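Long-range contacts in phosphate transporter (Thermotoga maritima MSB8, PDB 6L85), which probably imports phosphate across the membrane in a sodium-dependent manner, as a bacterial relative of the human SLC20 carriers: residues H59-I64 with N257-A262; K66-V71 with G112-F117; L133-S138 with G341-T346. All coordinates share one frame; numbering follows the deposited sequence.

Contact 1: H59-I64 with N257-A262; sequences HVSQTI and NDVANA. With NA (sodium ion), chain R.
With CG1 anti to its backbone N (chi1 179°), Val60 sends that methyl to helix 260-275, while Asn257, its CG also anti to N (chi1 -160°), swings its amide round to a sodium ion. This is close helix packing through an alanine, at the point in the phosphate transporter family fold where helix 231-258 gives way to helix 260-275. Ala260 brings the backbones together, its CA 4.1 Å from Ser61 CA. Its methyl presses on the Val60-Ser61 peptide, with CB 3.3 Å from Ser61 N, and is flanked by Val60 CG1 at 3.6 Å from CB and by Ile64 CG1. Ser61 OG lies over the alanine too, but its hydrogen bond goes back to Gly57 O, just ahead of helix 58-66.

Beyond this apolar seam lies the metal site. Asn257 OD1 binds sodium at 2.3 Å, as does Asp258 OD1, and Thr107 and Ile344 complete the protein ligands. The Asn257 amide is held from its other end as well: ND2 is hydrogen-bonded to Leu342 O and to Ser338 OG, which with the sodium bond on OD1 sets the turn of the amide, while Val60 CG2 packs 3.7 Å from ND2. The fifth ligand is a water that spends both protons on this segment, one on Asn257 O and the other on Asn261 OD1, 2.7 Å from the water oxygen.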
loop_
_atom_site.group_PDB
_atom_site.type_symbol
_atom_site.label_atom_id
_atom_site.label_comp_id
_atom_site.label_asym_id
_atom_site.label_seq_id
_atom_site.Cartn_x
_atom_site.Cartn_y
_atom_site.Cartn_z
ATOM N N HIS B 59 -0.303 10.797 14.781
ATOM C CA HIS B 59 0.114 12.184 14.977
ATOM C C HIS B 59 -1.004 13.048 15.554
ATOM O O HIS B 59 -0.789 13.787 16.519
ATOM C CB HIS B 59 0.633 12.736 13.658
ATOM C CG HIS B 59 1.633 11.833 13.008
ATOM N ND1 HIS B 59 2.907 11.655 13.513
ATOM C CD2 HIS B 59 1.532 11.007 11.936
ATOM C CE1 HIS B 59 3.558 10.783 12.762
ATOM N NE2 HIS B 59 2.748 10.380 11.794
ATOM N N VAL B 60 -2.216 12.944 15.009
ATOM C CA VAL B 60 -3.326 13.675 15.608
ATOM C C VAL B 60 -3.781 13.015 16.912
ATOM O O VAL B 60 -4.306 13.698 17.811
ATOM C CB VAL B 60 -4.481 13.808 14.590
ATOM C CG1 VAL B 60 -5.673 14.549 15.225
ATOM C CG2 VAL B 60 -3.996 14.520 13.338
ATOM N N SER B 61 -3.622 11.688 17.033
ATOM C CA SER B 61 -3.940 11.001 18.290
ATOM C C SER B 61 -3.160 11.594 19.467
ATOM O O SER B 61 -3.687 11.697 20.588
ATOM C CB SER B 61 -3.661 9.496 18.160
ATOM O OG SER B 61 -4.422 8.914 17.109
ATOM N N GLN B 62 -1.903 11.994 19.233
ATOM C CA GLN B 62 -1.134 12.655 20.291
ATOM C C GLN B 62 -1.783 13.972 20.726
ATOM O O GLN B 62 -1.823 14.293 21.925
ATOM C CB GLN B 62 0.293 12.907 19.821
ATOM C CG GLN B 62 1.138 11.656 19.737
ATOM C CD GLN B 62 2.243 11.821 18.735
ATOM O OE1 GLN B 62 2.712 12.948 18.505
ATOM N NE2 GLN B 62 2.659 10.713 18.097
ATOM N N THR B 63 -2.302 14.748 19.767
ATOM C CA THR B 63 -2.933 16.020 20.115
ATOM C C THR B 63 -4.212 15.796 20.903
ATOM O O THR B 63 -4.478 16.494 21.884
ATOM C CB THR B 63 -3.212 16.829 18.858
ATOM O OG1 THR B 63 -1.989 16.989 18.135
ATOM C CG2 THR B 63 -3.786 18.217 19.222
ATOM N N ILE B 64 -5.018 14.820 20.497
ATOM C CA ILE B 64 -6.206 14.508 21.288
ATOM C C ILE B 64 -5.809 14.109 22.710
ATOM O O ILE B 64 -6.501 14.444 23.680
ATOM C CB ILE B 64 -7.053 13.417 20.601
ATOM C CG1 ILE B 64 -7.574 13.928 19.254
ATOM C CG2 ILE B 64 -8.215 12.963 21.496
ATOM C CD1 ILE B 64 -8.428 15.180 19.329
ATOM N N ASN B 257 -6.568 11.531 9.776
ATOM C CA ASN B 257 -6.897 12.628 10.685
ATOM C C ASN B 257 -7.874 12.207 11.775
ATOM O O ASN B 257 -7.760 12.673 12.913
ATOM C CB ASN B 257 -7.476 13.836 9.919
ATOM C CG ASN B 257 -7.382 15.147 10.729
ATOM O OD1 ASN B 257 -8.320 15.519 11.420
ATOM N ND2 ASN B 257 -6.231 15.803 10.679
ATOM N N ASP B 258 -8.818 11.316 11.473
ATOM C CA ASP B 258 -9.925 11.070 12.378
ATOM C C ASP B 258 -9.793 9.808 13.228
ATOM O O ASP B 258 -10.590 9.659 14.164
ATOM C CB ASP B 258 -11.239 10.980 11.599
ATOM C CG ASP B 258 -11.841 12.349 11.277
ATOM O OD1 ASP B 258 -11.124 13.360 11.222
ATOM O OD2 ASP B 258 -13.051 12.387 11.029
ATOM N N VAL B 259 -8.856 8.884 12.938
ATOM C CA VAL B 259 -8.772 7.751 13.862
ATOM C C VAL B 259 -8.486 8.264 15.268
ATOM O O VAL B 259 -8.977 7.698 16.243
ATOM C CB VAL B 259 -7.747 6.679 13.407
ATOM C CG1 VAL B 259 -6.288 7.169 13.550
ATOM C CG2 VAL B 259 -7.972 5.350 14.201
ATOM N N ALA B 260 -7.768 9.383 15.379
ATOM C CA ALA B 260 -7.544 10.056 16.660
ATOM C C ALA B 260 -8.816 10.262 17.477
ATOM O O ALA B 260 -8.761 10.181 18.705
ATOM C CB ALA B 260 -6.872 11.416 16.443
ATOM N N ASN B 261 -9.963 10.514 16.836
ATOM C CA ASN B 261 -11.148 10.823 17.636
ATOM C C ASN B 261 -11.606 9.640 18.477
ATOM O O ASN B 261 -12.330 9.830 19.471
ATOM C CB ASN B 261 -12.298 11.314 16.760
ATOM C CG ASN B 261 -11.899 12.471 15.873
ATOM O OD1 ASN B 261 -10.912 13.188 16.148
ATOM N ND2 ASN B 261 -12.663 12.686 14.824
ATOM N N ALA B 262 -11.198 8.429 18.105
ATOM C CA ALA B 262 -11.422 7.254 18.939
ATOM C C ALA B 262 -10.149 6.743 19.592
ATOM O O ALA B 262 -10.192 6.296 20.741
ATOM C CB ALA B 262 -12.065 6.132 18.120
HETATM NA NA NA R . -10.346 15.136 12.407
HETATM O O HOH W 1 -9.364 14.451 14.335
#

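Contact 2: K66-V71 with G112-F117; sequences KGIVEV and GGMMGF
Val69 makes the tight half of this contact, in which the irregular loop after helix 58-66 packs against the glycine-rich helix 106-121. Its two methyls lie along the CD2-CE2 bond of Phe117, CG1 3.6 Å from CE2 and CG2 3.6 Å from CD2, the valine crossing the aromatic side chain at about a right angle. CG2 also presses on the helix backbone, only 3.3 Å from Met114 O. Met114 closes round the same methyl: bent at both chi2 (-71°) and chi3 (-73°), its chain curls so that CE comes 3.9 Å from Val69 CG2. The Phe117 ring also meets Tyr393 of helix 368-400 edge-to-face.

The packing slackens one residue earlier. Ile68 crosses Met114 at about a right angle, with CD1 4.0 Å from Met114 CB, and its CG2 approaches Met115 N without a close fit to the Met115 side chain, which leads off to Ala386 and to a bound dodecyl-maltoside. Lys66 points away from the helix and is partly exposed, as is Glu70, whose side chain stays well clear of it. Backbone hydrogen bonds join the loop to Asn128 at Ile68 and to Gly126 at Glu70, and Lys66 NZ is tied to another loop through the carbonyl oxygens of Pro279 and Lys280.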
loop_
_atom_site.group_PDB
_atom_site.type_symbol
_atom_site.label_atom_id
_atom_site.label_comp_id
_atom_site.label_asym_id
_atom_site.label_seq_id
_atom_site.Cartn_x
_atom_site.Cartn_y
_atom_site.Cartn_z
ATOM N N LYS B 66 -3.108 15.075 24.584
ATOM C CA LYS B 66 -2.692 16.145 25.496
ATOM C C LYS B 66 -2.867 17.570 24.966
ATOM O O LYS B 66 -2.231 18.491 25.489
ATOM C CB LYS B 66 -1.239 15.939 25.930
ATOM C CG LYS B 66 -0.235 15.883 24.804
ATOM C CD LYS B 66 1.178 15.804 25.380
ATOM C CE LYS B 66 1.213 14.944 26.644
ATOM N NZ LYS B 66 2.406 15.228 27.495
ATOM N N GLY B 67 -3.752 17.806 24.004
ATOM C CA GLY B 67 -3.884 19.150 23.454
ATOM C C GLY B 67 -5.163 19.863 23.844
ATOM O O GLY B 67 -5.321 21.059 23.576
ATOM N N ILE B 68 -6.082 19.146 24.492
ATOM C CA ILE B 68 -7.369 19.701 24.914
ATOM C C ILE B 68 -7.443 19.822 26.429
ATOM O O ILE B 68 -7.697 20.902 26.963
ATOM C CB ILE B 68 -8.547 18.860 24.372
ATOM C CG1 ILE B 68 -8.277 18.420 22.938
ATOM C CG2 ILE B 68 -9.868 19.641 24.491
ATOM C CD1 ILE B 68 -9.251 17.368 22.467
ATOM N N VAL B 69 -7.282 18.712 27.133
ATOM C CA VAL B 69 -7.241 18.711 28.588
ATOM C C VAL B 69 -5.821 19.028 29.024
ATOM O O VAL B 69 -4.853 18.601 28.383
ATOM C CB VAL B 69 -7.718 17.355 29.140
ATOM C CG1 VAL B 69 -7.673 17.328 30.656
ATOM C CG2 VAL B 69 -9.123 17.068 28.659
ATOM N N GLU B 70 -5.689 19.829 30.082
ATOM C CA GLU B 70 -4.384 20.116 30.668
ATOM C C GLU B 70 -4.013 18.908 31.525
ATOM O O GLU B 70 -4.420 18.801 32.686
ATOM C CB GLU B 70 -4.416 21.410 31.477
ATOM C CG GLU B 70 -3.043 22.014 31.709
ATOM C CD GLU B 70 -2.334 22.370 30.423
ATOM O OE1 GLU B 70 -2.679 23.416 29.827
ATOM O OE2 GLU B 70 -1.436 21.602 30.007
ATOM N N VAL B 71 -3.232 18.000 30.936
ATOM C CA VAL B 71 -3.021 16.675 31.514
ATOM C C VAL B 71 -2.339 16.766 32.883
ATOM O O VAL B 71 -2.740 16.088 33.835
ATOM C CB VAL B 71 -2.244 15.804 30.502
ATOM C CG1 VAL B 71 -1.459 14.695 31.181
ATOM C CG2 VAL B 71 -3.223 15.233 29.433
ATOM N N GLY B 112 -15.109 18.613 22.073
ATOM C CA GLY B 112 -16.084 19.073 23.042
ATOM C C GLY B 112 -16.213 18.134 24.222
ATOM O O GLY B 112 -16.277 18.577 25.373
ATOM N N GLY B 113 -16.257 16.826 23.958
ATOM C CA GLY B 113 -16.313 15.871 25.055
ATOM C C GLY B 113 -15.159 16.042 26.030
ATOM O O GLY B 113 -15.353 16.082 27.252
ATOM N N MET B 114 -13.942 16.161 25.496
ATOM C CA MET B 114 -12.754 16.257 26.341
ATOM C C MET B 114 -12.738 17.581 27.105
ATOM O O MET B 114 -12.384 17.626 28.289
ATOM C CB MET B 114 -11.485 16.105 25.484
ATOM C CG MET B 114 -11.324 14.731 24.788
ATOM S SD MET B 114 -10.956 13.458 26.005
ATOM C CE MET B 114 -9.253 13.918 26.353
ATOM N N MET B 115 -13.102 18.669 26.429
ATOM C CA MET B 115 -13.203 19.965 27.079
ATOM C C MET B 115 -14.200 19.925 28.234
ATOM O O MET B 115 -13.924 20.443 29.325
ATOM C CB MET B 115 -13.611 21.002 26.040
ATOM C CG MET B 115 -13.006 22.366 26.232
ATOM S SD MET B 115 -13.976 23.577 25.309
ATOM C CE MET B 115 -15.637 23.096 25.796
ATOM N N GLY B 116 -15.361 19.309 28.010
ATOM C CA GLY B 116 -16.358 19.217 29.057
ATOM C C GLY B 116 -15.841 18.480 30.272
ATOM O O GLY B 116 -16.004 18.940 31.414
ATOM N N PHE B 117 -15.202 17.325 30.043
ATOM C CA PHE B 117 -14.570 16.620 31.155
ATOM C C PHE B 117 -13.584 17.529 31.887
ATOM O O PHE B 117 -13.616 17.633 33.118
ATOM C CB PHE B 117 -13.846 15.363 30.672
ATOM C CG PHE B 117 -12.604 15.065 31.459
ATOM C CD1 PHE B 117 -12.689 14.667 32.785
ATOM C CD2 PHE B 117 -11.349 15.245 30.892
ATOM C CE1 PHE B 117 -11.553 14.425 33.529
ATOM C CE2 PHE B 117 -10.205 15.000 31.627
ATOM C CZ PHE B 117 -10.309 14.585 32.954
#

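Contact 3: L133-S138 with G341-T346; sequences LFIVLS and GLPIST. With NA (sodium ion), chain R; PO4 (phosphate ion), chain P.
A methyl pressed against the flank of a serine hydroxyl is the oddity here: Ser138 OG lies 3.0 Å from Ile344 CD1, a tight approach of unlike groups. It joins helix 129-162 to the loop between helices 320-339 and 346-357, which leaves the first in a Schellman motif at Gly341 and enters the second through the N-cap Ser345. Ser138 OG takes the crowded position between backbone N and carbonyl carbon (chi1 74°), where it donates to Ile135 O one turn back, 2.6 Å from OG and on an in-plane lone pair. An alanine here removes OG, with its bond to Ile135 O and its contact with Ile344 CD1, and would probably slacken the packing there.

Ile135 adds CG1 at 4.0 Å from Pro343 CD, crossing the proline at about a right angle, and Leu342 CD1 reaches Ser138 CB. The loop packed here also carries ligand-binding groups: Ile344 O binds sodium at 2.2 Å, and Ser345 and Thr346 bind a phosphate ion together with hydroxyls of Ser105, Thr106, Thr107 and Thr347, a position that may mark the substrate site. The start of helix 346-357 would probably favour the anion electrostatically. Ser345 OG, which caps His348 N, donates to phosphate O1 at 2.8 Å; phosphate O3 takes two bonds from one residue, Thr346 N at 2.9 Å and Thr346 OG1 at 2.8 Å.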
loop_
_atom_site.group_PDB
_atom_site.type_symbol
_atom_site.label_atom_id
_atom_site.label_comp_id
_atom_site.label_asym_id
_atom_site.label_seq_id
_atom_site.Cartn_x
_atom_site.Cartn_y
_atom_site.Cartn_z
ATOM N N LEU B 133 -6.651 26.759 21.389
ATOM C CA LEU B 133 -6.813 27.954 20.568
ATOM C C LEU B 133 -6.377 27.706 19.131
ATOM O O LEU B 133 -7.059 28.117 18.184
ATOM C CB LEU B 133 -6.003 29.104 21.162
ATOM C CG LEU B 133 -6.497 30.477 20.741
ATOM C CD1 LEU B 133 -7.556 30.929 21.740
ATOM C CD2 LEU B 133 -5.331 31.459 20.668
ATOM N N PHE B 134 -5.200 27.099 18.953
ATOM C CA PHE B 134 -4.728 26.775 17.612
ATOM C C PHE B 134 -5.634 25.756 16.936
ATOM O O PHE B 134 -5.814 25.805 15.716
ATOM C CB PHE B 134 -3.293 26.264 17.678
ATOM C CG PHE B 134 -2.296 27.341 17.963
ATOM C CD1 PHE B 134 -2.127 28.383 17.076
ATOM C CD2 PHE B 134 -1.540 27.322 19.125
ATOM C CE1 PHE B 134 -1.214 29.386 17.332
ATOM C CE2 PHE B 134 -0.621 28.321 19.385
ATOM C CZ PHE B 134 -0.461 29.358 18.490
ATOM N N ILE B 135 -6.251 24.869 17.719
ATOM C CA ILE B 135 -7.188 23.903 17.152
ATOM C C ILE B 135 -8.431 24.624 16.609
ATOM O O ILE B 135 -8.870 24.367 15.473
ATOM C CB ILE B 135 -7.532 22.823 18.202
ATOM C CG1 ILE B 135 -6.290 21.965 18.519
ATOM C CG2 ILE B 135 -8.713 21.953 17.748
ATOM C CD1 ILE B 135 -6.441 21.032 19.749
ATOM N N VAL B 136 -8.990 25.568 17.384
ATOM C CA VAL B 136 -10.160 26.316 16.896
ATOM C C VAL B 136 -9.787 27.140 15.669
ATOM O O VAL B 136 -10.535 27.197 14.675
ATOM C CB VAL B 136 -10.764 27.201 18.004
ATOM C CG1 VAL B 136 -11.943 27.980 17.437
ATOM C CG2 VAL B 136 -11.244 26.371 19.167
ATOM N N LEU B 137 -8.603 27.756 15.695
ATOM C CA LEU B 137 -8.135 28.485 14.522
ATOM C C LEU B 137 -8.093 27.585 13.294
ATOM O O LEU B 137 -8.482 28.000 12.194
ATOM C CB LEU B 137 -6.752 29.080 14.789
ATOM C CG LEU B 137 -6.151 29.835 13.602
ATOM C CD1 LEU B 137 -7.107 30.937 13.118
ATOM C CD2 LEU B 137 -4.785 30.423 13.951
ATOM N N SER B 138 -7.605 26.350 13.458
ATOM C CA SER B 138 -7.557 25.438 12.322
ATOM C C SER B 138 -8.960 25.048 11.885
ATOM O O SER B 138 -9.187 24.799 10.702
ATOM C CB SER B 138 -6.727 24.199 12.668
ATOM O OG SER B 138 -7.456 23.351 13.541
ATOM N N GLY B 341 -0.431 17.597 13.075
ATOM C CA GLY B 341 -1.056 17.134 14.302
ATOM C C GLY B 341 -2.359 17.820 14.648
ATOM O O GLY B 341 -2.804 17.726 15.800
ATOM N N LEU B 342 -2.988 18.503 13.690
ATOM C CA LEU B 342 -4.208 19.264 13.942
ATOM C C LEU B 342 -5.433 18.379 13.750
ATOM O O LEU B 342 -5.628 17.851 12.653
ATOM C CB LEU B 342 -4.294 20.462 12.997
ATOM C CG LEU B 342 -3.154 21.461 13.169
ATOM C CD1 LEU B 342 -3.095 22.481 12.036
ATOM C CD2 LEU B 342 -3.297 22.132 14.533
ATOM N N PRO B 343 -6.293 18.220 14.757
ATOM C CA PRO B 343 -7.573 17.536 14.547
ATOM C C PRO B 343 -8.552 18.494 13.880
ATOM O O PRO B 343 -8.955 19.508 14.460
ATOM C CB PRO B 343 -8.022 17.169 15.968
ATOM C CG PRO B 343 -6.982 17.721 16.884
ATOM C CD PRO B 343 -6.170 18.709 16.136
ATOM N N ILE B 344 -8.972 18.130 12.675
ATOM C CA ILE B 344 -9.698 18.956 11.718
ATOM C C ILE B 344 -11.019 18.258 11.424
ATOM O O ILE B 344 -11.161 17.046 11.624
ATOM C CB ILE B 344 -8.815 19.133 10.447
ATOM C CG1 ILE B 344 -7.720 20.142 10.730
ATOM C CG2 ILE B 344 -9.533 19.499 9.194
ATOM C CD1 ILE B 344 -8.181 21.170 11.572
ATOM N N SER B 345 -12.002 19.024 10.973
ATOM C CA SER B 345 -13.244 18.439 10.493
ATOM C C SER B 345 -13.148 18.206 8.993
ATOM O O SER B 345 -12.980 19.157 8.227
ATOM C CB SER B 345 -14.442 19.326 10.809
ATOM O OG SER B 345 -15.591 18.793 10.173
ATOM N N THR B 346 -13.267 16.939 8.572
ATOM C CA THR B 346 -13.235 16.636 7.146
ATOM C C THR B 346 -14.566 16.973 6.488
ATOM O O THR B 346 -14.596 17.299 5.302
ATOM C CB THR B 346 -12.878 15.154 6.909
ATOM O OG1 THR B 346 -13.923 14.317 7.418
ATOM C CG2 THR B 346 -11.575 14.796 7.623
HETATM NA NA NA R . -10.346 15.136 12.407
HETATM P P PO4 P . -15.097 15.091 10.980
HETATM O O1 PO4 P . -15.926 15.997 10.070
HETATM O O2 PO4 P . -14.645 15.799 12.239
HETATM O O3 PO4 P . -13.868 14.642 10.196
HETATM O O4 PO4 P . -15.926 13.903 11.441
HETATM O O HOH W 1 -9.364 14.451 14.335
#

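How the contacts relate
The three contacts cluster in one all-helical core, their centres 11 to 14 Å apart. Contacts 1 and 3 cross along the chain, in the order 59-64, 133-138, 257-262, 341-346, and share a sodium ion and its water. Thr63 OG1 of contact 1 also lies 2.6 Å from Gly341 O of contact 3, a probable hydrogen bond. Contact 2 falls wholly between the segments of contact 1 and ends before contact 3 begins; it meets the others by packing, Met114 CE on Ile64 O and Gly67 O on Ile135 CD1. Helix 58-66 and its following loop thus run past the ion-binding core and along helix 106-121, whose first turn itself supplies Thr107 to the same sodium.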